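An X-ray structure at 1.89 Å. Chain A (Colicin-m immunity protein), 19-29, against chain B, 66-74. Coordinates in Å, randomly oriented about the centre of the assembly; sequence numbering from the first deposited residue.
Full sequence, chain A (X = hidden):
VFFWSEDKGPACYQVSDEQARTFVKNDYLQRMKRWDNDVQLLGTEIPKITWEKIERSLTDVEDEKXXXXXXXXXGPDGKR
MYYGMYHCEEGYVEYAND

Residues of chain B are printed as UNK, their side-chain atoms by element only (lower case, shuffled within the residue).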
# COMPACT_ATOMS: atom_id res chain seq x y z
N GLN A 19 -11.11 15.87 3.15
CA GLN A 19 -10.59 15.21 1.95
C GLN A 19 -9.61 14.10 2.31
O GLN A 19 -9.66 13.01 1.75
CB GLN A 19 -9.88 16.22 1.04
CG GLN A 19 -10.80 17.16 0.29
CD GLN A 19 -10.04 18.22 -0.48
OE1 GLN A 19 -9.26 18.98 0.10
NE2 GLN A 19 -10.27 18.28 -1.78
N ALA A 20 -8.72 14.40 3.25
CA ALA A 20 -7.73 13.43 3.71
C ALA A 20 -8.42 12.21 4.32
O ALA A 20 -8.06 11.07 4.03
CB ALA A 20 -6.78 14.07 4.71
N ARG A 21 -9.41 12.46 5.17
CA ARG A 21 -10.14 11.37 5.81
C ARG A 21 -10.87 10.52 4.78
O ARG A 21 -10.89 9.29 4.88
CB ARG A 21 -11.13 11.90 6.85
CG ARG A 21 -10.45 12.51 8.07
CD ARG A 21 -11.44 12.74 9.21
NE ARG A 21 -10.76 12.96 10.48
CZ ARG A 21 -10.71 14.13 11.11
NH1 ARG A 21 -11.31 15.19 10.59
NH2 ARG A 21 -10.07 14.24 12.26
N THR A 22 -11.47 11.17 3.79
CA THR A 22 -12.17 10.46 2.73
C THR A 22 -11.21 9.57 1.94
O THR A 22 -11.50 8.41 1.65
CB THR A 22 -12.88 11.43 1.78
OG1 THR A 22 -13.83 12.21 2.52
CG2 THR A 22 -13.60 10.67 0.67
N PHE A 23 -10.05 10.13 1.58
CA PHE A 23 -9.04 9.37 0.85
C PHE A 23 -8.57 8.17 1.65
O PHE A 23 -8.45 7.05 1.12
CB PHE A 23 -7.86 10.26 0.49
CG PHE A 23 -6.90 9.62 -0.48
CD1 PHE A 23 -5.98 8.68 -0.05
CD2 PHE A 23 -6.93 9.95 -1.82
CE1 PHE A 23 -5.11 8.09 -0.93
CE2 PHE A 23 -6.05 9.36 -2.71
CZ PHE A 23 -5.14 8.43 -2.27
N VAL A 24 -8.29 8.39 2.93
CA VAL A 24 -7.76 7.33 3.79
C VAL A 24 -8.79 6.23 4.02
O VAL A 24 -8.44 5.05 4.07
CB VAL A 24 -7.26 7.90 5.12
CG1 VAL A 24 -6.93 6.77 6.09
CG2 VAL A 24 -6.04 8.78 4.88
N LYS A 25 -10.05 6.61 4.17
CA LYS A 25 -11.12 5.63 4.36
C LYS A 25 -11.30 4.80 3.09
O LYS A 25 -11.38 3.57 3.15
CB LYS A 25 -12.42 6.31 4.77
CG LYS A 25 -13.59 5.34 4.98
CD LYS A 25 -14.81 6.06 5.54
CE LYS A 25 -16.00 5.12 5.64
NZ LYS A 25 -17.16 5.77 6.33
N ASN A 26 -11.35 5.48 1.95
CA ASN A 26 -11.46 4.77 0.67
C ASN A 26 -10.34 3.76 0.53
O ASN A 26 -10.57 2.58 0.23
CB ASN A 26 -11.43 5.75 -0.51
CG ASN A 26 -12.74 6.50 -0.68
OD1 ASN A 26 -13.77 6.12 -0.11
ND2 ASN A 26 -12.71 7.56 -1.48
N ASP A 27 -9.12 4.23 0.75
CA ASP A 27 -7.93 3.40 0.59
C ASP A 27 -7.92 2.21 1.55
O ASP A 27 -7.65 1.07 1.15
CB ASP A 27 -6.68 4.26 0.81
CG ASP A 27 -5.40 3.49 0.59
OD1 ASP A 27 -4.96 3.42 -0.57
OD2 ASP A 27 -4.85 2.98 1.58
N TYR A 28 -8.23 2.48 2.82
CA TYR A 28 -8.24 1.44 3.84
C TYR A 28 -9.25 0.35 3.53
O TYR A 28 -8.92 -0.84 3.54
CB TYR A 28 -8.53 2.05 5.21
CG TYR A 28 -8.72 1.02 6.31
CD1 TYR A 28 -7.63 0.43 6.94
CD2 TYR A 28 -10.00 0.64 6.70
CE1 TYR A 28 -7.81 -0.51 7.94
CE2 TYR A 28 -10.18 -0.30 7.70
CZ TYR A 28 -9.09 -0.87 8.32
OH TYR A 28 -9.29 -1.80 9.31
N LEU A 29 -10.49 0.75 3.25
CA LEU A 29 -11.53 -0.22 2.93
C LEU A 29 -11.20 -1.04 1.68
O LEU A 29 -11.35 -2.27 1.65
CB LEU A 29 -12.90 0.46 2.81
CG LEU A 29 -13.48 0.96 4.13
CD1 LEU A 29 -14.82 1.65 3.92
CD2 LEU A 29 -13.60 -0.18 5.15
N UNK B 66 3.26 15.02 4.00
CA UNK B 66 2.43 13.92 4.49
C UNK B 66 1.43 14.39 5.53
O UNK B 66 1.74 15.24 6.37
c UNK B 66 2.43 11.71 5.71
c UNK B 66 3.30 12.81 5.12
o UNK B 66 4.16 12.24 4.13
N UNK B 67 0.22 13.84 5.47
CA UNK B 67 -0.78 14.09 6.50
C UNK B 67 -0.98 12.82 7.30
O UNK B 67 -1.22 11.76 6.73
c UNK B 67 -2.17 15.89 5.22
c UNK B 67 -2.11 14.51 5.88
c UNK B 67 -1.70 16.96 6.18
c UNK B 67 -3.60 16.17 4.75
N UNK B 68 -0.89 12.92 8.62
CA UNK B 68 -1.10 11.76 9.47
C UNK B 68 -2.55 11.74 9.94
O UNK B 68 -2.98 12.61 10.69
c UNK B 68 -0.14 11.81 10.67
c UNK B 68 0.22 9.34 10.88
c UNK B 68 0.82 10.86 12.78
c UNK B 68 -0.14 10.62 11.62
N UNK B 69 -3.29 10.73 9.49
CA UNK B 69 -4.69 10.59 9.82
C UNK B 69 -4.87 9.36 10.70
O UNK B 69 -4.86 8.23 10.21
c UNK B 69 -6.99 10.27 8.82
c UNK B 69 -5.50 10.37 8.53
c UNK B 69 -5.20 11.47 7.52
N UNK B 70 -5.07 9.59 12.00
CA UNK B 70 -5.36 8.51 12.94
C UNK B 70 -6.81 8.08 12.85
O UNK B 70 -7.68 8.93 12.66
c UNK B 70 -5.07 9.15 14.30
c UNK B 70 -4.98 10.90 12.67
c UNK B 70 -5.37 10.59 14.10
N UNK B 71 -7.08 6.80 13.01
CA UNK B 71 -8.47 6.35 13.05
C UNK B 71 -8.57 5.00 13.76
O UNK B 71 -7.57 4.32 13.93
c UNK B 71 -7.22 3.49 8.99
c UNK B 71 -8.33 3.12 9.72
c UNK B 71 -6.71 4.77 9.12
c UNK B 71 -8.42 5.30 10.72
c UNK B 71 -7.31 5.67 9.98
c UNK B 71 -9.09 6.29 11.65
c UNK B 71 -8.93 4.02 10.58
N UNK B 72 -9.78 4.66 14.17
CA UNK B 72 -10.06 3.35 14.75
C UNK B 72 -11.03 2.61 13.85
O UNK B 72 -11.97 3.20 13.34
n UNK B 72 -11.79 6.25 19.49
c UNK B 72 -11.15 5.75 18.24
c UNK B 72 -10.38 4.46 18.46
c UNK B 72 -9.68 4.02 17.19
c UNK B 72 -10.66 3.52 16.15
N UNK B 73 -10.78 1.32 13.64
CA UNK B 73 -11.69 0.49 12.87
C UNK B 73 -12.35 -0.51 13.82
O UNK B 73 -11.67 -1.13 14.63
c UNK B 73 -10.94 -0.23 11.76
N UNK B 74 -13.67 -0.66 13.72
CA UNK B 74 -14.44 -1.48 14.65
C UNK B 74 -15.25 -2.53 13.91
O UNK B 74 -16.07 -2.21 13.05
c UNK B 74 -15.38 -0.60 15.48
o UNK B 74 -14.60 2.59 14.86
c UNK B 74 -14.69 0.58 16.13
o UNK B 74 -16.34 2.29 16.17
c UNK B 74 -15.25 1.92 15.69
O HOH W 1 -8.49 11.32 11.63

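The strand of chain B crosses a regular helix of chain A. Position 66 has three side-chain atoms, a carbon carrying one oxygen and one carbon, and touches nothing on the helix: it is Thr B66, a branched residue at ease in a strand. Position 67 has four carbons forked at the second and points toward the helix, where one fork tip meets the methyl of Ala A20. It is Leu B67, whose CD1 lies 3.8 Å from CB of Ala A20; its length makes up for the short partner. Position 68 has the same four-carbon fork but points away, with no contact on the helix. This is Leu B68, exposed to solvent but touching a crystal neighbour.

At position 69 one carbon carries two others, facing Ala A20, Arg A21 and Val A24. It is Val B69, compact enough to sit where the backbones come near, its CA 6.8 Å from CA of Arg A21. CG2 of Val B69 packs 3.9 Å from CG2 of Val A24, while its CG1 lies 4.2 Å from CG of Arg A21, the aliphatic part of that side chain. Position 70 has three carbons closing a ring onto the backbone nitrogen, directed away from the helix: Pro B70. It has no NH to donate, but a water donates to Pro B70 O at 2.7 Å while accepting from NE of Arg A21 at 3.0 Å.

Position 71 has one carbon followed by a six-carbon ring, lying against Val A24 and Tyr A28. It is Phe B71, whose flat ring spans the gap as the helix and strand separate. CE1 of Phe B71 is 3.6 Å from CG1 of Val A24, and the ring edge is directed at the face of Tyr A28, with planes at 74°. Position 72, four carbons in a row ending in nitrogen, does not reach the helix; it is Lys B72, partly exposed, as suits a charged end. Position 73 has a single carbon close to the tyrosine hydroxyl, so it is Ala B73, with CB 3.3 Å from OH of Tyr A28; the small side chain accommodates the long one opposite. Position 74 has three carbons, the third carrying two oxygens, and points away: Glu B74, partly exposed, its OE2 hydrogen-bonded elsewhere in the structure.

The contact thus works by alternate strand residues meeting Ala A20, Val A24 and Tyr A28, spaced four apart along one side of the helix. Apolar packing dominates, no direct hydrogen bond joins the stretches, and one water bridges them.

Chain B 66-74: TLLVPFKAE
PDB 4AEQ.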